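Local structure of OBCA, Oxalate Biosynthetic Component A (Burkholderia glumae, 4NNB) at residues G53-A59 / C186-Q192; L32-F37 / E237-L241; R363-L367 / A439-V443. The protein is an oxalate biosynthetic component, a TIM-barrel protein with an additional N-terminal domain, that holds a magnesium ion together with an oxaloacetate ion. All coordinates share one frame; numbering follows the deposited sequence.

How the interactions relate
Starting from the N terminus, residues 32-37 open interaction 2, and residues 53-59 open interaction 1 soon after. Interaction 1 closes first, at 186-192, and so is nested inside the longer loop that ends when 237-241 meets 32-37. The two touch, through Tyr190 and Leu33, and their centres are 14 Å apart. Together they tie a small three-stranded sheet, and the chain beside it, to the tip of the hairpin 234-246. Interaction 3 follows in series, joining 363-367 to 439-443. It lies on the opposite side of the chain's centre, 54 Å from interaction 1 between centres, where two helices pack outside the barrel.

Interaction 1 (G53-A59 / C186-Q192); sequences GWEVVPA and CAAGYWQ
The carbonyl oxygen of Gly189 takes a nearly straight hydrogen bond from Val57 N (2.8 Å, 176° at the hydrogen) and also receives a CA-H...O contact from Val56. Gly189 N donates back to Val57 O, and the same two-way exchange repeats between Glu55 and Trp191, where Glu55 N reaches Trp191 O at 2.8 Å. Past the ladder, a water donates to both Pro58 O and Ala187 O, bridging the two segments just beyond the paired residues.

Strand 189-191 is the middle member of a three-stranded antiparallel sheet, with 55-57 on one flank and 27-29 on the other. On one face, Val56 CG2 rests 3.6 Å from Tyr190 CE2, the two side chains lying side by side. The other face carries Glu55, Val57 and Trp191. Glu55 OE1 comes to the indole edge in its plane, 3.3 Å from Trp191 CZ3, with the carboxylate turned almost perpendicular to the ring, while the Val57 side chain crosses that of Trp191 at about a right angle, Val57 CG1 4.0 Å from Trp191 CE3. Tyr138 OH pairs with the indole NE1.

At the ladder's end the Trp54 indole lies across Gln192. Gln192 CB sits 3.5 Å from the centroid of the Trp54 six-membered ring, a CH-pi contact. The Gln192 chain then bends (chi2 51°), carrying NE2 over the same indole near NE1. Both nitrogens are donors, so no bond forms between them; the amide instead pairs through OE1 with Gly194 N and, weakly, through NE2 with Asp52 O.

Interaction 2 (L32-F37 / E237-L241); sequences LLEGFF and EIPGL
Side-chain torsions bring the apolar groups of 32-37 up to Ile238 and Pro239: Leu33 sets CG opposite its backbone N (chi1 -165°), which with chi2 at 64° sends CD1 to Ile238, and Phe37 swings CG beside its own N (chi1 -54°), which aims CZ at Pro239. The target is the turn of a beta hairpin, where strand 234-238 gives way to Pro239 and Gly240 before the chain returns as strand 242-246. Facing it is the end of the short helix 30-33 and the loop that follows, Glu34 being the first residue to leave helical angles.

No hydrogen bond crosses here; the contact is van der Waals packing, mostly apolar. Two phenyl rings meet different parts of Pro239. Phe36 offers a face: Pro239 CB lies 4.2 Å from the centroid of the Phe36 ring, displaced toward the rim, in a CH-pi contact, and CG approaches Phe36 CD1 at 3.9 Å. Phe37 and Pro239 point at each other, with Phe37 CZ 3.6 Å from Pro239 CD. The edge of the Phe37 ring also meets the backbone of the strand, with Glu237 O near its plane and 3.6 Å from Phe37 CZ.

Deeper in, Leu33 CD1 touches Ile238 CD1 at 4.2 Å. Ile238 packs on Ile28 of strand 27-29, while Leu33, which also packs on Cys42 and Ile45, links the hairpin indirectly to helix 41-51. Ile72 covers Leu32 and Phe36 from a loop. Leu32 sets out toward the turn, and its CD1 methyl lies close to two successive carbonyl oxygens, 3.2 Å from Pro239 O and 3.3 Å from Gly240 O.

Interaction 3 (R363-L367 / A439-V443); sequences RDRLL and ASFPV
Arg363 leaves its helix toward Phe441, and its CB is already 4.1 Å from Phe441 CZ. With CG anti to the backbone N (chi1 173°) and the chain extended as far as NE, the side chain slides past the phenyl ring: CG lies 3.9 Å from Phe441 CE1, and CD carries on toward the carbonyl of Ser440. There NE donates to Ser440 O at 2.8 Å, and NH2 donates to that same oxygen at 3.0 Å, a side-on grip with the acceptor close to the guanidinium plane. Leu367 CD1 lies over one face of the guanidinium, offset toward its rim. The cation is too far from the Phe441 ring for more than a weak attraction.

Phe441 also meets two leucines of the arginine's helix. Leu367 CD2 meets the ring edge near its plane, and the Leu366 side chain crosses that of Phe441 at about a right angle, Leu366 CD1 3.8 Å from Phe441 CZ. In the TIM barrel, helix 363-368 leads into strand 373-378 and helix 416-440 into the adjacent strand 444-449; Phe441 also packs on Val373 and Phe375 of the former.

Ser440 is the last helical residue of 416-440, so the arginine charge sits at the carboxyl end of a helix, where it would probably be favoured by the partial negative charge of the terminal carbonyls.

Interaction 1 (G53-A59 / C186-Q192)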
ATOM      1  N   GLY A  53      -7.913   9.827  11.930  1.00 45.11           N
ATOM      2  CA  GLY A  53      -8.755   8.832  11.284  1.00 44.51           C
ATOM      3  C   GLY A  53      -9.879   8.228  12.114  1.00 49.70           C
ATOM      4  O   GLY A  53     -10.672   7.441  11.589  1.00 48.60           O
ATOM      5  N   TRP A  54      -9.951   8.575  13.398  1.00 44.60           N
ATOM      6  CA  TRP A  54     -11.050   8.122  14.246  1.00 44.99           C
ATOM      7  C   TRP A  54     -12.344   8.688  13.697  1.00 45.44           C
ATOM      8  O   TRP A  54     -12.353   9.781  13.133  1.00 46.50           O
ATOM      9  CB  TRP A  54     -10.849   8.569  15.698  1.00 40.60           C
ATOM     10  CG  TRP A  54      -9.739   7.848  16.397  1.00 43.60           C
ATOM     11  CD1 TRP A  54      -8.405   7.987  16.171  1.00 43.40           C
ATOM     12  CD2 TRP A  54      -9.872   6.873  17.440  1.00 42.32           C
ATOM     13  NE1 TRP A  54      -7.695   7.155  17.007  1.00 42.80           N
ATOM     14  CE2 TRP A  54      -8.571   6.465  17.798  1.00 40.39           C
ATOM     15  CE3 TRP A  54     -10.961   6.314  18.111  1.00 38.39           C
ATOM     16  CZ2 TRP A  54      -8.334   5.512  18.792  1.00 39.29           C
ATOM     17  CZ3 TRP A  54     -10.726   5.381  19.095  1.00 38.99           C
ATOM     18  CH2 TRP A  54      -9.424   4.984  19.426  1.00 41.01           C
ATOM     19  N   GLU A  55     -13.429   7.939  13.846  1.00 43.58           N
ATOM     20  CA  GLU A  55     -14.720   8.363  13.323  1.00 45.10           C
ATOM     21  C   GLU A  55     -15.793   8.326  14.422  1.00 48.53           C
ATOM     22  O   GLU A  55     -15.757   7.475  15.315  1.00 42.77           O
ATOM     23  CB  GLU A  55     -15.108   7.507  12.106  1.00 50.93           C
ATOM     24  CG  GLU A  55     -16.391   6.684  12.251  1.00 56.06           C
ATOM     25  CD  GLU A  55     -16.635   5.763  11.054  1.00 61.77           C
ATOM     26  OE1 GLU A  55     -17.538   4.899  11.131  1.00 59.99           O
ATOM     27  OE2 GLU A  55     -15.923   5.911  10.035  1.00 62.91           O
ATOM     28  N   VAL A  56     -16.729   9.272  14.372  1.00 47.43           N
ATOM     29  CA  VAL A  56     -17.815   9.324  15.349  1.00 43.92           C
ATOM     30  C   VAL A  56     -18.812   8.191  15.109  1.00 45.71           C
ATOM     31  O   VAL A  56     -19.243   7.970  13.978  1.00 47.67           O
ATOM     32  CB  VAL A  56     -18.557  10.688  15.304  1.00 43.00           C
ATOM     33  CG1 VAL A  56     -19.862  10.614  16.075  1.00 41.76           C
ATOM     34  CG2 VAL A  56     -17.671  11.791  15.866  1.00 45.65           C
ATOM     35  N   VAL A  57     -19.173   7.470  16.170  1.00 43.26           N
ATOM     36  CA  VAL A  57     -20.174   6.409  16.058  1.00 43.74           C
ATOM     37  C   VAL A  57     -21.272   6.520  17.117  1.00 41.42           C
ATOM     38  O   VAL A  57     -21.019   6.949  18.246  1.00 45.08           O
ATOM     39  CB  VAL A  57     -19.530   4.998  16.139  1.00 45.83           C
ATOM     40  CG1 VAL A  57     -18.750   4.691  14.869  1.00 40.38           C
ATOM     41  CG2 VAL A  57     -18.647   4.883  17.376  1.00 39.23           C
ATOM     42  N   PRO A  58     -22.501   6.140  16.750  1.00 42.79           N
ATOM     43  CA  PRO A  58     -23.616   6.079  17.705  1.00 45.51           C
ATOM     44  C   PRO A  58     -23.504   4.860  18.612  1.00 45.02           C
ATOM     45  O   PRO A  58     -22.545   4.095  18.507  1.00 41.14           O
ATOM     46  CB  PRO A  58     -24.841   5.932  16.798  1.00 41.07           C
ATOM     47  CG  PRO A  58     -24.316   5.280  15.561  1.00 44.64           C
ATOM     48  CD  PRO A  58     -22.937   5.857  15.370  1.00 43.21           C
ATOM     49  N   ALA A  59     -24.479   4.674  19.494  1.00 41.91           N
ATOM     50  CA  ALA A  59     -24.503   3.493  20.347  1.00 43.59           C
ATOM     51  C   ALA A  59     -24.813   2.251  19.518  1.00 39.00           C
ATOM     52  O   ALA A  59     -25.307   2.356  18.397  1.00 40.54           O
ATOM     53  CB  ALA A  59     -25.523   3.658  21.463  1.00 46.77           C
ATOM     54  N   CYS A 186     -21.893  -1.283  23.395  1.00 37.84           N
ATOM     55  CA  CYS A 186     -21.228  -0.015  23.662  1.00 36.95           C
ATOM     56  C   CYS A 186     -22.154   1.192  23.543  1.00 38.31           C
ATOM     57  O   CYS A 186     -23.115   1.188  22.772  1.00 36.79           O
ATOM     58  CB  CYS A 186     -20.044   0.177  22.713  1.00 39.05           C
ATOM     59  SG  CYS A 186     -18.648  -0.893  23.058  1.00 39.35           S
ATOM     60  N   ALA A 187     -21.836   2.236  24.300  1.00 42.65           N
ATOM     61  CA  ALA A 187     -22.484   3.533  24.130  1.00 42.74           C
ATOM     62  C   ALA A 187     -21.885   4.270  22.926  1.00 45.51           C
ATOM     63  O   ALA A 187     -21.101   3.706  22.157  1.00 40.10           O
ATOM     64  CB  ALA A 187     -22.349   4.362  25.390  1.00 37.44           C
ATOM     65  N   ALA A 188     -22.257   5.534  22.759  1.00 42.55           N
ATOM     66  CA  ALA A 188     -21.784   6.310  21.619  1.00 37.55           C
ATOM     67  C   ALA A 188     -20.330   6.689  21.825  1.00 42.82           C
ATOM     68  O   ALA A 188     -19.822   6.635  22.946  1.00 44.24           O
ATOM     69  CB  ALA A 188     -22.634   7.549  21.435  1.00 43.15           C
ATOM     70  N   GLY A 189     -19.643   7.064  20.753  1.00 38.25           N
ATOM     71  CA  GLY A 189     -18.268   7.499  20.906  1.00 42.71           C
ATOM     72  C   GLY A 189     -17.426   7.589  19.649  1.00 43.67           C
ATOM     73  O   GLY A 189     -17.898   7.992  18.580  1.00 41.33           O
ATOM     74  N   TYR A 190     -16.160   7.208  19.789  1.00 42.91           N
ATOM     75  CA  TYR A 190     -15.196   7.350  18.710  1.00 41.89           C
ATOM     76  C   TYR A 190     -14.519   6.012  18.445  1.00 37.45           C
ATOM     77  O   TYR A 190     -14.119   5.318  19.374  1.00 36.91           O
ATOM     78  CB  TYR A 190     -14.163   8.435  19.051  1.00 44.34           C
ATOM     79  CG  TYR A 190     -14.779   9.787  19.357  1.00 49.58           C
ATOM     80  CD1 TYR A 190     -15.259  10.085  20.627  1.00 49.71           C
ATOM     81  CD2 TYR A 190     -14.887  10.761  18.373  1.00 51.52           C
ATOM     82  CE1 TYR A 190     -15.831  11.317  20.905  1.00 52.05           C
ATOM     83  CE2 TYR A 190     -15.454  11.991  18.644  1.00 50.58           C
ATOM     84  CZ  TYR A 190     -15.922  12.264  19.910  1.00 53.08           C
ATOM     85  OH  TYR A 190     -16.487  13.493  20.176  1.00 56.69           O
ATOM     86  N   TRP A 191     -14.392   5.675  17.168  1.00 38.00           N
ATOM     87  CA  TRP A 191     -13.879   4.379  16.737  1.00 42.51           C
ATOM     88  C   TRP A 191     -12.698   4.563  15.804  1.00 37.66           C
ATOM     89  O   TRP A 191     -12.727   5.407  14.906  1.00 39.71           O
ATOM     90  CB  TRP A 191     -14.998   3.606  16.023  1.00 38.55           C
ATOM     91  CG  TRP A 191     -14.572   2.394  15.237  1.00 39.70           C
ATOM     92  CD1 TRP A 191     -13.727   1.399  15.643  1.00 39.58           C
ATOM     93  CD2 TRP A 191     -15.008   2.037  13.922  1.00 39.51           C
ATOM     94  NE1 TRP A 191     -13.603   0.451  14.650  1.00 40.49           N
ATOM     95  CE2 TRP A 191     -14.384   0.818  13.585  1.00 40.82           C
ATOM     96  CE3 TRP A 191     -15.861   2.633  12.990  1.00 40.73           C
ATOM     97  CZ2 TRP A 191     -14.590   0.184  12.357  1.00 38.10           C
ATOM     98  CZ3 TRP A 191     -16.061   2.006  11.769  1.00 43.37           C
ATOM     99  CH2 TRP A 191     -15.427   0.795  11.464  1.00 40.76           C
ATOM    100  N   GLN A 192     -11.652   3.782  16.029  1.00 42.45           N
ATOM    101  CA  GLN A 192     -10.545   3.728  15.086  1.00 40.52           C
ATOM    102  C   GLN A 192     -10.760   2.534  14.166  1.00 43.25           C
ATOM    103  O   GLN A 192     -10.496   1.391  14.538  1.00 41.66           O
ATOM    104  CB  GLN A 192      -9.208   3.610  15.816  1.00 43.40           C
ATOM    105  CG  GLN A 192      -7.999   3.461  14.888  1.00 42.43           C
ATOM    106  CD  GLN A 192      -7.964   4.516  13.798  1.00 47.40           C
ATOM    107  OE1 GLN A 192      -8.509   4.319  12.710  1.00 46.16           O
ATOM    108  NE2 GLN A 192      -7.315   5.644  14.085  1.00 46.90           N
TER
HETATM  109  O   HOH W   1     -21.006   2.190  19.979  1.00 38.44           O

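Interaction 2 (L32-F37 / E237-L241)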
ATOM      1  N   LEU A  32     -16.645   9.422  28.501  1.00 61.62           N
ATOM      2  CA  LEU A  32     -15.330   9.506  29.127  1.00 61.85           C
ATOM      3  C   LEU A  32     -14.538  10.724  28.671  1.00 61.02           C
ATOM      4  O   LEU A  32     -13.832  11.342  29.462  1.00 66.32           O
ATOM      5  CB  LEU A  32     -14.525   8.227  28.888  1.00 55.61           C
ATOM      6  CG  LEU A  32     -14.679   7.222  30.027  1.00 63.75           C
ATOM      7  CD1 LEU A  32     -13.671   6.102  29.896  1.00 59.46           C
ATOM      8  CD2 LEU A  32     -14.519   7.918  31.369  1.00 63.79           C
ATOM      9  N   LEU A  33     -14.653  11.060  27.394  1.00 62.64           N
ATOM     10  CA  LEU A  33     -13.947  12.204  26.839  1.00 65.15           C
ATOM     11  C   LEU A  33     -14.696  13.464  27.237  1.00 68.87           C
ATOM     12  O   LEU A  33     -14.117  14.424  27.752  1.00 68.91           O
ATOM     13  CB  LEU A  33     -13.895  12.088  25.317  1.00 63.25           C
ATOM     14  CG  LEU A  33     -12.906  12.980  24.579  1.00 65.43           C
ATOM     15  CD1 LEU A  33     -11.491  12.614  24.986  1.00 63.56           C
ATOM     16  CD2 LEU A  33     -13.097  12.847  23.077  1.00 63.34           C
ATOM     17  N   GLU A  34     -15.999  13.434  26.992  1.00 66.92           N
ATOM     18  CA  GLU A  34     -16.890  14.540  27.302  1.00 69.19           C
ATOM     19  C   GLU A  34     -17.475  14.316  28.696  1.00 71.61           C
ATOM     20  O   GLU A  34     -18.436  13.566  28.881  1.00 74.44           O
ATOM     21  CB  GLU A  34     -17.949  14.654  26.193  1.00 67.07           C
ATOM     22  CG  GLU A  34     -19.299  15.201  26.580  1.00 70.63           C
ATOM     23  CD  GLU A  34     -20.399  14.195  26.312  1.00 72.66           C
ATOM     24  OE1 GLU A  34     -20.652  13.341  27.187  1.00 73.22           O
ATOM     25  OE2 GLU A  34     -21.004  14.249  25.222  1.00 75.16           O
ATOM     26  N   GLY A  35     -16.854  14.950  29.686  1.00 72.14           N
ATOM     27  CA  GLY A  35     -17.192  14.712  31.076  1.00 72.59           C
ATOM     28  C   GLY A  35     -15.957  14.418  31.905  1.00 71.77           C
ATOM     29  O   GLY A  35     -16.060  13.960  33.039  1.00 73.97           O
ATOM     30  N   PHE A  36     -14.784  14.675  31.329  1.00 73.96           N
ATOM     31  CA  PHE A  36     -13.517  14.523  32.041  1.00 73.17           C
ATOM     32  C   PHE A  36     -12.534  15.618  31.657  1.00 73.35           C
ATOM     33  O   PHE A  36     -11.601  15.926  32.398  1.00 75.00           O
ATOM     34  CB  PHE A  36     -12.899  13.164  31.754  1.00 69.26           C
ATOM     35  CG  PHE A  36     -13.055  12.191  32.867  1.00 67.17           C
ATOM     36  CD1 PHE A  36     -12.161  12.186  33.919  1.00 66.74           C
ATOM     37  CD2 PHE A  36     -14.097  11.279  32.864  1.00 73.34           C
ATOM     38  CE1 PHE A  36     -12.298  11.288  34.951  1.00 71.57           C
ATOM     39  CE2 PHE A  36     -14.242  10.374  33.894  1.00 74.98           C
ATOM     40  CZ  PHE A  36     -13.343  10.381  34.938  1.00 76.83           C
ATOM     41  N   PHE A  37     -12.737  16.187  30.478  1.00 72.63           N
ATOM     42  CA  PHE A  37     -11.964  17.337  30.048  1.00 75.16           C
ATOM     43  C   PHE A  37     -12.940  18.495  29.850  1.00 75.25           C
ATOM     44  O   PHE A  37     -14.144  18.271  29.708  1.00 71.69           O
ATOM     45  CB  PHE A  37     -11.220  17.020  28.750  1.00 72.44           C
ATOM     46  CG  PHE A  37     -10.371  15.777  28.821  1.00 71.10           C
ATOM     47  CD1 PHE A  37      -9.083  15.826  29.327  1.00 73.30           C
ATOM     48  CD2 PHE A  37     -10.864  14.560  28.373  1.00 67.79           C
ATOM     49  CE1 PHE A  37      -8.299  14.682  29.389  1.00 75.00           C
ATOM     50  CE2 PHE A  37     -10.088  13.413  28.433  1.00 67.07           C
ATOM     51  CZ  PHE A  37      -8.803  13.473  28.942  1.00 70.03           C
ATOM     52  N   GLU A 237      -3.661  10.765  26.676  1.00 45.73           N
ATOM     53  CA  GLU A 237      -4.095   9.950  27.803  1.00 50.30           C
ATOM     54  C   GLU A 237      -5.569  10.181  28.120  1.00 49.37           C
ATOM     55  O   GLU A 237      -6.022  11.320  28.216  1.00 51.25           O
ATOM     56  CB  GLU A 237      -3.225  10.207  29.036  1.00 52.86           C
ATOM     57  CG  GLU A 237      -3.507   9.251  30.192  1.00 59.56           C
ATOM     58  CD  GLU A 237      -2.253   8.867  30.962  1.00 68.73           C
ATOM     59  OE1 GLU A 237      -1.830   9.644  31.844  1.00 70.74           O
ATOM     60  OE2 GLU A 237      -1.693   7.786  30.681  1.00 71.82           O
ATOM     61  N   ILE A 238      -6.311   9.089  28.263  1.00 49.89           N
ATOM     62  CA  ILE A 238      -7.752   9.153  28.497  1.00 50.71           C
ATOM     63  C   ILE A 238      -8.128   8.306  29.707  1.00 45.31           C
ATOM     64  O   ILE A 238      -7.935   7.092  29.702  1.00 46.83           O
ATOM     65  CB  ILE A 238      -8.526   8.684  27.253  1.00 51.42           C
ATOM     66  CG1 ILE A 238      -8.294   9.669  26.100  1.00 55.53           C
ATOM     67  CG2 ILE A 238     -10.009   8.547  27.558  1.00 50.42           C
ATOM     68  CD1 ILE A 238      -8.961   9.285  24.802  1.00 51.46           C
ATOM     69  N   PRO A 239      -8.648   8.951  30.762  1.00 56.07           N
ATOM     70  CA  PRO A 239      -8.973   8.231  32.000  1.00 56.63           C
ATOM     71  C   PRO A 239      -9.982   7.117  31.755  1.00 56.69           C
ATOM     72  O   PRO A 239     -10.847   7.247  30.890  1.00 57.91           O
ATOM     73  CB  PRO A 239      -9.585   9.320  32.886  1.00 61.44           C
ATOM     74  CG  PRO A 239      -9.011  10.601  32.363  1.00 60.55           C
ATOM     75  CD  PRO A 239      -8.911  10.395  30.876  1.00 59.23           C
ATOM     76  N   GLY A 240      -9.854   6.023  32.497  1.00 59.39           N
ATOM     77  CA  GLY A 240     -10.738   4.887  32.321  1.00 64.09           C
ATOM     78  C   GLY A 240     -10.600   4.264  30.946  1.00 65.55           C
ATOM     79  O   GLY A 240     -11.547   3.670  30.426  1.00 68.12           O
ATOM     80  N   LEU A 241      -9.420   4.406  30.349  1.00 60.90           N
ATOM     81  CA  LEU A 241      -9.186   3.863  29.017  1.00 55.42           C
ATOM     82  C   LEU A 241      -7.713   3.597  28.767  1.00 53.98           C
ATOM     83  O   LEU A 241      -7.340   2.491  28.388  1.00 60.83           O
ATOM     84  CB  LEU A 241      -9.745   4.793  27.936  1.00 55.22           C
ATOM     85  CG  LEU A 241      -9.978   4.085  26.600  1.00 52.39           C
ATOM     86  CD1 LEU A 241     -10.882   2.886  26.813  1.00 51.76           C
ATOM     87  CD2 LEU A 241     -10.587   5.024  25.589  1.00 50.85           C
TER

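Interaction 3 (R363-L367 / A439-V443)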
ATOM      1  N   ARG A 363      13.413  11.189 -24.089  1.00 25.60           N
ATOM      2  CA  ARG A 363      13.899   9.890 -24.560  1.00 27.32           C
ATOM      3  C   ARG A 363      15.416   9.785 -24.517  1.00 28.58           C
ATOM      4  O   ARG A 363      15.962   8.797 -24.017  1.00 26.71           O
ATOM      5  CB  ARG A 363      13.362   9.570 -25.958  1.00 24.06           C
ATOM      6  CG  ARG A 363      13.962   8.326 -26.589  1.00 29.16           C
ATOM      7  CD  ARG A 363      13.251   7.980 -27.891  1.00 33.78           C
ATOM      8  NE  ARG A 363      13.673   6.678 -28.411  1.00 36.28           N
ATOM      9  CZ  ARG A 363      14.724   6.491 -29.204  1.00 41.61           C
ATOM     10  NH1 ARG A 363      15.475   7.524 -29.573  1.00 35.75           N
ATOM     11  NH2 ARG A 363      15.025   5.267 -29.626  1.00 36.96           N
ATOM     12  N   ASP A 364      16.108  10.799 -25.023  1.00 28.49           N
ATOM     13  CA  ASP A 364      17.571  10.746 -25.040  1.00 26.74           C
ATOM     14  C   ASP A 364      18.159  10.741 -23.628  1.00 27.44           C
ATOM     15  O   ASP A 364      19.164  10.075 -23.377  1.00 26.06           O
ATOM     16  CB  ASP A 364      18.164  11.905 -25.858  1.00 30.46           C
ATOM     17  CG  ASP A 364      18.019  11.705 -27.360  1.00 36.68           C
ATOM     18  OD1 ASP A 364      17.550  10.630 -27.791  1.00 34.67           O
ATOM     19  OD2 ASP A 364      18.391  12.630 -28.112  1.00 41.64           O
ATOM     20  N   ARG A 365      17.535  11.482 -22.710  1.00 23.19           N
ATOM     21  CA  ARG A 365      17.993  11.507 -21.315  1.00 27.22           C
ATOM     22  C   ARG A 365      17.825  10.136 -20.656  1.00 25.23           C
ATOM     23  O   ARG A 365      18.684   9.698 -19.894  1.00 26.14           O
ATOM     24  CB  ARG A 365      17.256  12.590 -20.501  1.00 27.63           C
ATOM     25  CG  ARG A 365      17.872  14.008 -20.610  1.00 35.98           C
ATOM     26  CD  ARG A 365      16.954  15.038 -19.966  1.00 39.57           C
ATOM     27  NE  ARG A 365      17.567  16.369 -19.819  1.00 38.99           N
ATOM     28  CZ  ARG A 365      17.559  17.306 -20.766  1.00 41.13           C
ATOM     29  NH1 ARG A 365      16.990  17.074 -21.947  1.00 35.66           N
ATOM     30  NH2 ARG A 365      18.121  18.482 -20.533  1.00 45.40           N
ATOM     31  N   LEU A 366      16.719   9.466 -20.961  1.00 25.14           N
ATOM     32  CA  LEU A 366      16.475   8.118 -20.442  1.00 27.44           C
ATOM     33  C   LEU A 366      17.476   7.124 -21.019  1.00 29.00           C
ATOM     34  O   LEU A 366      17.894   6.179 -20.346  1.00 26.86           O
ATOM     35  CB  LEU A 366      15.039   7.679 -20.750  1.00 25.33           C
ATOM     36  CG  LEU A 366      13.993   8.268 -19.796  1.00 22.01           C
ATOM     37  CD1 LEU A 366      12.612   8.148 -20.391  1.00 24.13           C
ATOM     38  CD2 LEU A 366      14.069   7.585 -18.433  1.00 21.34           C
ATOM     39  N   LEU A 367      17.876   7.337 -22.266  1.00 26.06           N
ATOM     40  CA  LEU A 367      18.868   6.446 -22.861  1.00 30.84           C
ATOM     41  C   LEU A 367      20.203   6.658 -22.176  1.00 30.32           C
ATOM     42  O   LEU A 367      20.926   5.705 -21.889  1.00 30.92           O
ATOM     43  CB  LEU A 367      18.995   6.667 -24.368  1.00 29.61           C
ATOM     44  CG  LEU A 367      17.798   6.225 -25.209  1.00 31.43           C
ATOM     45  CD1 LEU A 367      18.070   6.498 -26.684  1.00 33.95           C
ATOM     46  CD2 LEU A 367      17.483   4.760 -24.980  1.00 28.78           C
ATOM     47  N   ALA A 439       8.463   0.358 -28.606  1.00 33.48           N
ATOM     48  CA  ALA A 439       8.892   0.930 -29.878  1.00 33.35           C
ATOM     49  C   ALA A 439       9.964   1.993 -29.637  1.00 34.68           C
ATOM     50  O   ALA A 439      10.956   2.064 -30.368  1.00 31.93           O
ATOM     51  CB  ALA A 439       7.692   1.513 -30.645  1.00 33.48           C
ATOM     52  N   SER A 440       9.780   2.813 -28.603  1.00 32.08           N
ATOM     53  CA  SER A 440      10.727   3.896 -28.357  1.00 30.19           C
ATOM     54  C   SER A 440      11.961   3.406 -27.643  1.00 29.97           C
ATOM     55  O   SER A 440      13.033   3.992 -27.782  1.00 29.38           O
ATOM     56  CB  SER A 440      10.086   5.035 -27.555  1.00 31.88           C
ATOM     57  OG  SER A 440       9.071   5.657 -28.311  1.00 41.24           O
ATOM     58  N   PHE A 441      11.803   2.342 -26.859  1.00 29.57           N
ATOM     59  CA  PHE A 441      12.909   1.805 -26.084  1.00 26.66           C
ATOM     60  C   PHE A 441      13.008   0.297 -26.292  1.00 32.53           C
ATOM     61  O   PHE A 441      12.489  -0.472 -25.486  1.00 29.84           O
ATOM     62  CB  PHE A 441      12.716   2.096 -24.588  1.00 28.69           C
ATOM     63  CG  PHE A 441      12.579   3.559 -24.263  1.00 28.22           C
ATOM     64  CD1 PHE A 441      13.707   4.350 -24.066  1.00 26.52           C
ATOM     65  CD2 PHE A 441      11.329   4.143 -24.163  1.00 27.16           C
ATOM     66  CE1 PHE A 441      13.580   5.711 -23.767  1.00 26.03           C
ATOM     67  CE2 PHE A 441      11.191   5.509 -23.868  1.00 24.94           C
ATOM     68  CZ  PHE A 441      12.320   6.285 -23.663  1.00 23.11           C
ATOM     69  N   PRO A 442      13.686  -0.126 -27.371  1.00 35.54           N
ATOM     70  CA  PRO A 442      13.872  -1.553 -27.699  1.00 33.62           C
ATOM     71  C   PRO A 442      14.544  -2.334 -26.571  1.00 34.66           C
ATOM     72  O   PRO A 442      14.258  -3.515 -26.402  1.00 37.74           O
ATOM     73  CB  PRO A 442      14.795  -1.525 -28.921  1.00 36.15           C
ATOM     74  CG  PRO A 442      14.672  -0.141 -29.487  1.00 40.64           C
ATOM     75  CD  PRO A 442      14.334   0.771 -28.343  1.00 32.83           C
ATOM     76  N   VAL A 443      15.438  -1.694 -25.824  1.00 31.67           N
ATOM     77  CA  VAL A 443      16.053  -2.343 -24.677  1.00 33.52           C
ATOM     78  C   VAL A 443      15.396  -1.756 -23.433  1.00 32.23           C
ATOM     79  O   VAL A 443      15.796  -0.698 -22.946  1.00 27.45           O
ATOM     80  CB  VAL A 443      17.573  -2.126 -24.630  1.00 31.69           C
ATOM     81  CG1 VAL A 443      18.200  -3.020 -23.567  1.00 30.86           C
ATOM     82  CG2 VAL A 443      18.188  -2.439 -25.992  1.00 41.40           C
TER